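PDB 4AUR: LEOA from Escherichia coli, which is a bacterial dynamin-like protein that probably binds and hydrolyses GTP, and is linked to the heat-labile (LT) toxin of enterotoxigenic strains. Local coordinates for residues A[299-313]-A[395-407]. Residues are numbered along the deposited sequence; the frame is centred on the assembly and turned at random.
Sequences FVEKNDEDMHRFSND and DITRQLSSSESFL
F310 lays one ring face over I396, whose CG1 lies 4.1 Å from the ring centroid in a CH-pi contact, while CB of Q399 meets the ring edge. The ring fits as a knob among D395, I396, Q399 and L400. Q399 returns the fit, seated among K302, D306, R309 and F310, its amide stacked on the R309 guanidinium with the planes 22° apart. R309, extended from CG to NE with CG anti to its own N (chi1 174°), grips D395 side-on: NE meets OD2 at 3.0 Å, close to the guanidinium plane, and NH2 reaches OD1 at 3.1 Å, more tilted. K302 crosses to the other helix, where its NZ donates to the backbone O of Q399 (3.1 Å) and forms a salt bridge with OD2 of D306, one turn along its own helix (3.0 Å). Farther along, L407 CD2 sits over one face of the F299 ring, and N303 CB covers the opposite face. Helix 530-544 adds L542 against L400 and V539 against F310. Over 299-313 and 395-407 the axes run antiparallel (175°), approaching to 10.5 Å; this reciprocal knobs-into-holes packing joins helices 275-343 and 368-408, as in antiparallel helical bundles of dynamin-family stalks.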
ATOM      1  N   PHE A 299      -6.713  -4.202  -4.121  1.00 24.81           N
ATOM      2  CA  PHE A 299      -7.336  -5.326  -4.781  1.00 25.05           C
ATOM      3  C   PHE A 299      -8.722  -5.519  -4.251  1.00 25.04           C
ATOM      4  O   PHE A 299      -9.621  -5.752  -5.002  1.00 27.05           O
ATOM      5  CB  PHE A 299      -6.572  -6.646  -4.609  1.00 25.02           C
ATOM      6  CG  PHE A 299      -7.422  -7.828  -4.946  1.00 25.45           C
ATOM      7  CD1 PHE A 299      -7.843  -8.026  -6.253  1.00 27.22           C
ATOM      8  CD2 PHE A 299      -7.906  -8.653  -3.975  1.00 25.05           C
ATOM      9  CE1 PHE A 299      -8.685  -9.066  -6.587  1.00 26.06           C
ATOM     10  CE2 PHE A 299      -8.760  -9.680  -4.294  1.00 26.45           C
ATOM     11  CZ  PHE A 299      -9.147  -9.894  -5.602  1.00 26.10           C
ATOM     12  N   VAL A 300      -8.879  -5.450  -2.944  1.00 26.23           N
ATOM     13  CA  VAL A 300     -10.152  -5.740  -2.317  1.00 26.02           C
ATOM     14  C   VAL A 300     -11.123  -4.629  -2.584  1.00 28.10           C
ATOM     15  O   VAL A 300     -12.300  -4.887  -2.710  1.00 33.01           O
ATOM     16  CB  VAL A 300     -10.022  -5.892  -0.806  1.00 25.22           C
ATOM     17  CG1 VAL A 300     -11.388  -6.119  -0.162  1.00 25.59           C
ATOM     18  CG2 VAL A 300      -9.060  -7.016  -0.466  1.00 24.49           C
ATOM     19  N   GLU A 301     -10.647  -3.396  -2.657  1.00 29.88           N
ATOM     20  CA  GLU A 301     -11.528  -2.286  -2.975  1.00 32.65           C
ATOM     21  C   GLU A 301     -12.038  -2.459  -4.414  1.00 31.54           C
ATOM     22  O   GLU A 301     -13.228  -2.598  -4.632  1.00 30.12           O
ATOM     23  CB  GLU A 301     -10.813  -0.950  -2.746  1.00 36.27           C
ATOM     24  CG  GLU A 301     -11.209   0.210  -3.658  1.00 40.88           C
ATOM     25  CD  GLU A 301      -9.975   0.951  -4.193  1.00 45.90           C
ATOM     26  OE1 GLU A 301      -9.307   0.434  -5.149  1.00 44.12           O
ATOM     27  OE2 GLU A 301      -9.664   2.033  -3.635  1.00 45.04           O
ATOM     28  N   LYS A 302     -11.127  -2.490  -5.378  1.00 30.76           N
ATOM     29  CA  LYS A 302     -11.482  -2.742  -6.767  1.00 29.65           C
ATOM     30  C   LYS A 302     -12.434  -3.911  -6.958  1.00 29.79           C
ATOM     31  O   LYS A 302     -13.343  -3.825  -7.737  1.00 28.39           O
ATOM     32  CB  LYS A 302     -10.221  -3.014  -7.573  1.00 31.74           C
ATOM     33  CG  LYS A 302     -10.468  -3.717  -8.896  1.00 35.06           C
ATOM     34  CD  LYS A 302      -9.359  -3.476  -9.912  1.00 37.00           C
ATOM     35  CE  LYS A 302      -9.494  -4.403 -11.134  1.00 38.97           C
ATOM     36  NZ  LYS A 302     -10.855  -4.497 -11.765  1.00 36.73           N
ATOM     37  N   ASN A 303     -12.194  -5.024  -6.280  1.00 32.21           N
ATOM     38  CA  ASN A 303     -13.030  -6.205  -6.440  1.00 32.53           C
ATOM     39  C   ASN A 303     -14.393  -5.996  -5.883  1.00 33.60           C
ATOM     40  O   ASN A 303     -15.333  -6.526  -6.408  1.00 36.02           O
ATOM     41  CB  ASN A 303     -12.425  -7.440  -5.765  1.00 32.14           C
ATOM     42  CG  ASN A 303     -13.150  -8.737  -6.145  1.00 31.48           C
ATOM     43  OD1 ASN A 303     -13.753  -9.398  -5.306  1.00 29.47           O
ATOM     44  ND2 ASN A 303     -13.085  -9.103  -7.426  1.00 33.28           N
ATOM     45  N   ASP A 304     -14.490  -5.239  -4.803  1.00 38.72           N
ATOM     46  CA  ASP A 304     -15.758  -4.966  -4.162  1.00 42.22           C
ATOM     47  C   ASP A 304     -16.556  -4.005  -5.043  1.00 41.68           C
ATOM     48  O   ASP A 304     -17.764  -4.114  -5.146  1.00 42.66           O
ATOM     49  CB  ASP A 304     -15.503  -4.371  -2.773  1.00 49.44           C
ATOM     50  CG  ASP A 304     -16.724  -4.447  -1.847  1.00 58.03           C
ATOM     51  OD1 ASP A 304     -17.745  -5.058  -2.230  1.00 62.64           O
ATOM     52  OD2 ASP A 304     -16.655  -3.896  -0.718  1.00 61.94           O
ATOM     53  N   GLU A 305     -15.865  -3.091  -5.711  1.00 39.88           N
ATOM     54  CA  GLU A 305     -16.513  -2.083  -6.525  1.00 39.40           C
ATOM     55  C   GLU A 305     -16.988  -2.675  -7.851  1.00 39.15           C
ATOM     56  O   GLU A 305     -18.078  -2.341  -8.325  1.00 39.95           O
ATOM     57  CB  GLU A 305     -15.568  -0.898  -6.736  1.00 42.64           C
ATOM     58  CG  GLU A 305     -15.311  -0.123  -5.442  1.00 48.28           C
ATOM     59  CD  GLU A 305     -14.107   0.832  -5.491  1.00 55.58           C
ATOM     60  OE1 GLU A 305     -13.324   0.782  -6.477  1.00 54.39           O
ATOM     61  OE2 GLU A 305     -13.939   1.632  -4.522  1.00 57.19           O
ATOM     62  N   ASP A 306     -16.175  -3.547  -8.445  1.00 35.51           N
ATOM     63  CA  ASP A 306     -16.587  -4.354  -9.593  1.00 32.92           C
ATOM     64  C   ASP A 306     -17.891  -5.088  -9.319  1.00 33.99           C
ATOM     65  O   ASP A 306     -18.760  -5.127 -10.171  1.00 33.46           O
ATOM     66  CB  ASP A 306     -15.552  -5.421  -9.937  1.00 31.75           C
ATOM     67  CG  ASP A 306     -14.366  -4.896 -10.737  1.00 32.45           C
ATOM     68  OD1 ASP A 306     -14.303  -3.697 -11.083  1.00 34.34           O
ATOM     69  OD2 ASP A 306     -13.473  -5.720 -11.041  1.00 32.76           O
HETATM   70  N   MSE A 307     -18.036  -5.705  -8.150  1.00 35.33           N
HETATM   71  CA  MSE A 307     -19.244  -6.518  -7.898  1.00 35.59           C
HETATM   72  C   MSE A 307     -20.464  -5.652  -8.052  1.00 34.98           C
HETATM   73  O   MSE A 307     -21.435  -6.066  -8.664  1.00 34.94           O
HETATM   74  CB  MSE A 307     -19.299  -7.191  -6.524  1.00 35.34           C
HETATM   75  CG  MSE A 307     -18.104  -8.085  -6.215  1.00 35.24           C
HETATM   76 SE   MSE A 307     -18.087  -9.682  -7.363  0.84 36.33          SE
HETATM   77  CE  MSE A 307     -16.288  -9.430  -8.128  1.00 37.42           C
ATOM     78  N   HIS A 308     -20.426  -4.441  -7.497  1.00 36.74           N
ATOM     79  CA  HIS A 308     -21.545  -3.520  -7.604  1.00 38.14           C
ATOM     80  C   HIS A 308     -21.684  -3.045  -9.039  1.00 32.59           C
ATOM     81  O   HIS A 308     -22.771  -3.044  -9.583  1.00 31.75           O
ATOM     82  CB  HIS A 308     -21.418  -2.366  -6.591  1.00 45.32           C
ATOM     83  CG  HIS A 308     -21.540  -2.827  -5.162  1.00 55.07           C
ATOM     84  ND1 HIS A 308     -22.714  -3.342  -4.643  1.00 58.22           N
ATOM     85  CD2 HIS A 308     -20.624  -2.911  -4.166  1.00 57.64           C
ATOM     86  CE1 HIS A 308     -22.518  -3.700  -3.386  1.00 59.23           C
ATOM     87  NE2 HIS A 308     -21.259  -3.455  -3.074  1.00 58.56           N
ATOM     88  N   ARG A 309     -20.569  -2.705  -9.663  1.00 29.94           N
ATOM     89  CA  ARG A 309     -20.528  -2.445 -11.087  1.00 28.42           C
ATOM     90  C   ARG A 309     -21.165  -3.557 -11.926  1.00 28.33           C
ATOM     91  O   ARG A 309     -21.826  -3.278 -12.905  1.00 30.89           O
ATOM     92  CB  ARG A 309     -19.093  -2.225 -11.520  1.00 29.25           C
ATOM     93  CG  ARG A 309     -18.889  -2.075 -13.012  1.00 32.22           C
ATOM     94  CD  ARG A 309     -17.475  -1.617 -13.300  1.00 34.11           C
ATOM     95  NE  ARG A 309     -17.246  -1.431 -14.732  1.00 37.59           N
ATOM     96  CZ  ARG A 309     -16.307  -0.633 -15.256  1.00 40.28           C
ATOM     97  NH1 ARG A 309     -15.487   0.074 -14.468  1.00 39.27           N
ATOM     98  NH2 ARG A 309     -16.175  -0.543 -16.584  1.00 40.02           N
ATOM     99  N   PHE A 310     -20.984  -4.816 -11.561  1.00 27.82           N
ATOM    100  CA  PHE A 310     -21.560  -5.899 -12.354  1.00 26.71           C
ATOM    101  C   PHE A 310     -23.067  -5.971 -12.188  1.00 26.53           C
ATOM    102  O   PHE A 310     -23.763  -6.369 -13.094  1.00 25.72           O
ATOM    103  CB  PHE A 310     -20.960  -7.264 -11.987  1.00 25.54           C
ATOM    104  CG  PHE A 310     -19.473  -7.381 -12.216  1.00 25.28           C
ATOM    105  CD1 PHE A 310     -18.806  -6.580 -13.133  1.00 25.10           C
ATOM    106  CD2 PHE A 310     -18.736  -8.322 -11.514  1.00 24.68           C
ATOM    107  CE1 PHE A 310     -17.447  -6.719 -13.326  1.00 24.43           C
ATOM    108  CE2 PHE A 310     -17.377  -8.459 -11.716  1.00 23.55           C
ATOM    109  CZ  PHE A 310     -16.742  -7.671 -12.630  1.00 23.81           C
ATOM    110  N   SER A 311     -23.577  -5.602 -11.024  1.00 28.02           N
ATOM    111  CA  SER A 311     -25.016  -5.684 -10.780  1.00 28.68           C
ATOM    112  C   SER A 311     -25.710  -4.501 -11.422  1.00 28.54           C
ATOM    113  O   SER A 311     -26.834  -4.626 -11.884  1.00 28.81           O
ATOM    114  CB  SER A 311     -25.306  -5.768  -9.288  1.00 30.61           C
ATOM    115  OG  SER A 311     -24.524  -6.822  -8.715  1.00 33.22           O
ATOM    116  N   ASN A 312     -25.025  -3.370 -11.503  1.00 29.19           N
ATOM    117  CA  ASN A 312     -25.519  -2.258 -12.309  1.00 32.46           C
ATOM    118  C   ASN A 312     -25.633  -2.551 -13.785  1.00 29.23           C
ATOM    119  O   ASN A 312     -26.618  -2.209 -14.387  1.00 28.62           O
ATOM    120  CB  ASN A 312     -24.615  -1.048 -12.146  1.00 35.98           C
ATOM    121  CG  ASN A 312     -24.793  -0.396 -10.806  1.00 40.99           C
ATOM    122  OD1 ASN A 312     -25.796  -0.660 -10.103  1.00 43.13           O
ATOM    123  ND2 ASN A 312     -23.827   0.453 -10.422  1.00 43.30           N
ATOM    124  N   ASP A 313     -24.582  -3.133 -14.351  1.00 28.53           N
ATOM    125  CA  ASP A 313     -24.543  -3.585 -15.743  1.00 27.41           C
ATOM    126  C   ASP A 313     -25.690  -4.479 -16.081  1.00 26.36           C
ATOM    127  O   ASP A 313     -26.302  -4.358 -17.129  1.00 26.34           O
ATOM    128  CB  ASP A 313     -23.287  -4.395 -15.996  1.00 26.56           C
ATOM    129  CG  ASP A 313     -22.059  -3.550 -16.028  1.00 27.04           C
ATOM    130  OD1 ASP A 313     -22.223  -2.304 -16.002  1.00 26.85           O
ATOM    131  OD2 ASP A 313     -20.947  -4.126 -16.078  1.00 25.20           O
ATOM    132  N   ASP A 395     -17.821  -6.435 -20.323  1.00 33.53           N
ATOM    133  CA  ASP A 395     -17.392  -5.556 -19.248  1.00 34.75           C
ATOM    134  C   ASP A 395     -17.006  -6.362 -18.038  1.00 31.64           C
ATOM    135  O   ASP A 395     -15.987  -6.127 -17.427  1.00 30.56           O
ATOM    136  CB  ASP A 395     -18.446  -4.556 -18.840  1.00 37.18           C
ATOM    137  CG  ASP A 395     -17.873  -3.487 -17.956  1.00 39.21           C
ATOM    138  OD1 ASP A 395     -16.769  -3.014 -18.289  1.00 41.50           O
ATOM    139  OD2 ASP A 395     -18.492  -3.133 -16.931  1.00 44.06           O
ATOM    140  N   ILE A 396     -17.832  -7.319 -17.688  1.00 30.08           N
ATOM    141  CA  ILE A 396     -17.480  -8.220 -16.626  1.00 28.37           C
ATOM    142  C   ILE A 396     -16.115  -8.809 -16.930  1.00 28.43           C
ATOM    143  O   ILE A 396     -15.229  -8.799 -16.099  1.00 28.76           O
ATOM    144  CB  ILE A 396     -18.516  -9.330 -16.477  1.00 26.57           C
ATOM    145  CG1 ILE A 396     -19.798  -8.741 -15.917  1.00 26.08           C
ATOM    146  CG2 ILE A 396     -17.977 -10.403 -15.547  1.00 27.45           C
ATOM    147  CD1 ILE A 396     -20.977  -9.669 -15.974  1.00 27.83           C
ATOM    148  N   THR A 397     -15.955  -9.286 -18.150  1.00 30.17           N
ATOM    149  CA  THR A 397     -14.752  -9.965 -18.580  1.00 30.59           C
ATOM    150  C   THR A 397     -13.583  -9.000 -18.615  1.00 31.46           C
ATOM    151  O   THR A 397     -12.474  -9.369 -18.304  1.00 34.09           O
ATOM    152  CB  THR A 397     -15.020 -10.671 -19.932  1.00 31.58           C
ATOM    153  OG1 THR A 397     -15.693 -11.902 -19.662  1.00 30.67           O
ATOM    154  CG2 THR A 397     -13.765 -10.943 -20.729  1.00 32.68           C
ATOM    155  N   ARG A 398     -13.809  -7.752 -18.955  1.00 33.70           N
ATOM    156  CA  ARG A 398     -12.697  -6.815 -18.944  1.00 38.35           C
ATOM    157  C   ARG A 398     -12.166  -6.542 -17.518  1.00 36.39           C
ATOM    158  O   ARG A 398     -10.955  -6.477 -17.298  1.00 39.17           O
ATOM    159  CB  ARG A 398     -13.073  -5.504 -19.655  1.00 43.79           C
ATOM    160  CG  ARG A 398     -12.055  -4.401 -19.424  1.00 50.30           C
ATOM    161  CD  ARG A 398     -12.066  -3.284 -20.456  1.00 58.67           C
ATOM    162  NE  ARG A 398     -10.792  -2.559 -20.390  1.00 63.93           N
ATOM    163  CZ  ARG A 398     -10.421  -1.586 -21.214  1.00 68.19           C
ATOM    164  NH1 ARG A 398     -11.229  -1.182 -22.191  1.00 66.03           N
ATOM    165  NH2 ARG A 398      -9.232  -1.013 -21.054  1.00 71.46           N
ATOM    166  N   GLN A 399     -13.077  -6.363 -16.570  1.00 33.35           N
ATOM    167  CA  GLN A 399     -12.734  -6.014 -15.199  1.00 31.67           C
ATOM    168  C   GLN A 399     -12.097  -7.172 -14.416  1.00 30.89           C
ATOM    169  O   GLN A 399     -11.159  -6.979 -13.648  1.00 28.49           O
ATOM    170  CB  GLN A 399     -13.994  -5.565 -14.470  1.00 30.72           C
ATOM    171  CG  GLN A 399     -14.581  -4.284 -14.992  1.00 30.59           C
ATOM    172  CD  GLN A 399     -13.534  -3.241 -15.287  1.00 31.54           C
ATOM    173  OE1 GLN A 399     -12.693  -2.926 -14.456  1.00 30.99           O
ATOM    174  NE2 GLN A 399     -13.596  -2.684 -16.481  1.00 33.15           N
ATOM    175  N   LEU A 400     -12.630  -8.372 -14.604  1.00 30.43           N
ATOM    176  CA  LEU A 400     -12.025  -9.582 -14.048  1.00 29.71           C
ATOM    177  C   LEU A 400     -10.587  -9.714 -14.502  1.00 31.25           C
ATOM    178  O   LEU A 400      -9.714 -10.138 -13.745  1.00 34.29           O
ATOM    179  CB  LEU A 400     -12.779 -10.805 -14.531  1.00 27.19           C
ATOM    180  CG  LEU A 400     -14.159 -10.965 -13.963  1.00 26.84           C
ATOM    181  CD1 LEU A 400     -14.739 -12.285 -14.426  1.00 26.90           C
ATOM    182  CD2 LEU A 400     -14.113 -10.886 -12.451  1.00 26.90           C
ATOM    183  N   SER A 401     -10.346  -9.369 -15.755  1.00 31.45           N
ATOM    184  CA  SER A 401      -9.030  -9.503 -16.305  1.00 32.44           C
ATOM    185  C   SER A 401      -8.091  -8.464 -15.757  1.00 31.70           C
ATOM    186  O   SER A 401      -6.898  -8.692 -15.736  1.00 35.61           O
ATOM    187  CB  SER A 401      -9.086  -9.449 -17.826  1.00 33.32           C
ATOM    188  OG  SER A 401      -9.731 -10.621 -18.291  1.00 35.34           O
ATOM    189  N   SER A 402      -8.602  -7.318 -15.329  1.00 29.82           N
ATOM    190  CA  SER A 402      -7.709  -6.293 -14.789  1.00 29.35           C
ATOM    191  C   SER A 402      -7.398  -6.559 -13.313  1.00 28.43           C
ATOM    192  O   SER A 402      -6.429  -6.043 -12.795  1.00 28.50           O
ATOM    193  CB  SER A 402      -8.286  -4.894 -14.973  1.00 27.34           C
ATOM    194  OG  SER A 402      -9.514  -4.809 -14.301  1.00 29.15           O
ATOM    195  N   SER A 403      -8.240  -7.325 -12.638  1.00 28.39           N
ATOM    196  CA  SER A 403      -7.916  -7.808 -11.318  1.00 29.56           C
ATOM    197  C   SER A 403      -6.836  -8.883 -11.441  1.00 30.77           C
ATOM    198  O   SER A 403      -5.835  -8.834 -10.742  1.00 30.57           O
ATOM    199  CB  SER A 403      -9.148  -8.368 -10.621  1.00 28.89           C
ATOM    200  OG  SER A 403     -10.136  -7.373 -10.469  1.00 29.56           O
ATOM    201  N   GLU A 404      -7.024  -9.836 -12.346  1.00 33.40           N
ATOM    202  CA  GLU A 404      -6.020 -10.867 -12.576  1.00 35.65           C
ATOM    203  C   GLU A 404      -4.661 -10.220 -12.776  1.00 35.07           C
ATOM    204  O   GLU A 404      -3.650 -10.644 -12.217  1.00 35.95           O
ATOM    205  CB  GLU A 404      -6.365 -11.677 -13.827  1.00 40.69           C
ATOM    206  CG  GLU A 404      -5.244 -12.630 -14.260  1.00 45.55           C
ATOM    207  CD  GLU A 404      -5.259 -13.032 -15.741  1.00 50.32           C
ATOM    208  OE1 GLU A 404      -5.946 -12.375 -16.584  1.00 51.16           O
ATOM    209  OE2 GLU A 404      -4.553 -14.028 -16.055  1.00 48.82           O
ATOM    210  N   SER A 405      -4.665  -9.180 -13.600  1.00 33.58           N
ATOM    211  CA  SER A 405      -3.465  -8.494 -14.047  1.00 31.05           C
ATOM    212  C   SER A 405      -2.846  -7.656 -12.933  1.00 28.69           C
ATOM    213  O   SER A 405      -1.652  -7.450 -12.924  1.00 27.94           O
ATOM    214  CB  SER A 405      -3.839  -7.631 -15.261  1.00 32.17           C
ATOM    215  OG  SER A 405      -2.815  -6.756 -15.661  1.00 33.63           O
ATOM    216  N   PHE A 406      -3.657  -7.166 -12.001  1.00 26.91           N
ATOM    217  CA  PHE A 406      -3.142  -6.460 -10.848  1.00 25.24           C
ATOM    218  C   PHE A 406      -2.425  -7.468  -9.959  1.00 26.03           C
ATOM    219  O   PHE A 406      -1.228  -7.317  -9.678  1.00 27.37           O
ATOM    220  CB  PHE A 406      -4.250  -5.764 -10.077  1.00 24.30           C
ATOM    221  CG  PHE A 406      -3.773  -5.100  -8.814  1.00 24.15           C
ATOM    222  CD1 PHE A 406      -3.128  -3.881  -8.860  1.00 24.09           C
ATOM    223  CD2 PHE A 406      -3.954  -5.698  -7.583  1.00 22.38           C
ATOM    224  CE1 PHE A 406      -2.669  -3.271  -7.697  1.00 22.81           C
ATOM    225  CE2 PHE A 406      -3.521  -5.079  -6.430  1.00 21.76           C
ATOM    226  CZ  PHE A 406      -2.868  -3.880  -6.487  1.00 21.46           C
ATOM    227  N   LEU A 407      -3.155  -8.511  -9.567  1.00 24.49           N
ATOM    228  CA  LEU A 407      -2.612  -9.608  -8.769  1.00 22.78           C
ATOM    229  C   LEU A 407      -1.418 -10.322  -9.389  1.00 24.45           C
ATOM    230  O   LEU A 407      -0.646 -10.921  -8.674  1.00 26.05           O
ATOM    231  CB  LEU A 407      -3.687 -10.641  -8.484  1.00 21.40           C
ATOM    232  CG  LEU A 407      -4.886 -10.214  -7.642  1.00 21.03           C
ATOM    233  CD1 LEU A 407      -5.893 -11.335  -7.638  1.00 22.01           C
ATOM    234  CD2 LEU A 407      -4.516  -9.922  -6.216  1.00 21.51           C
TER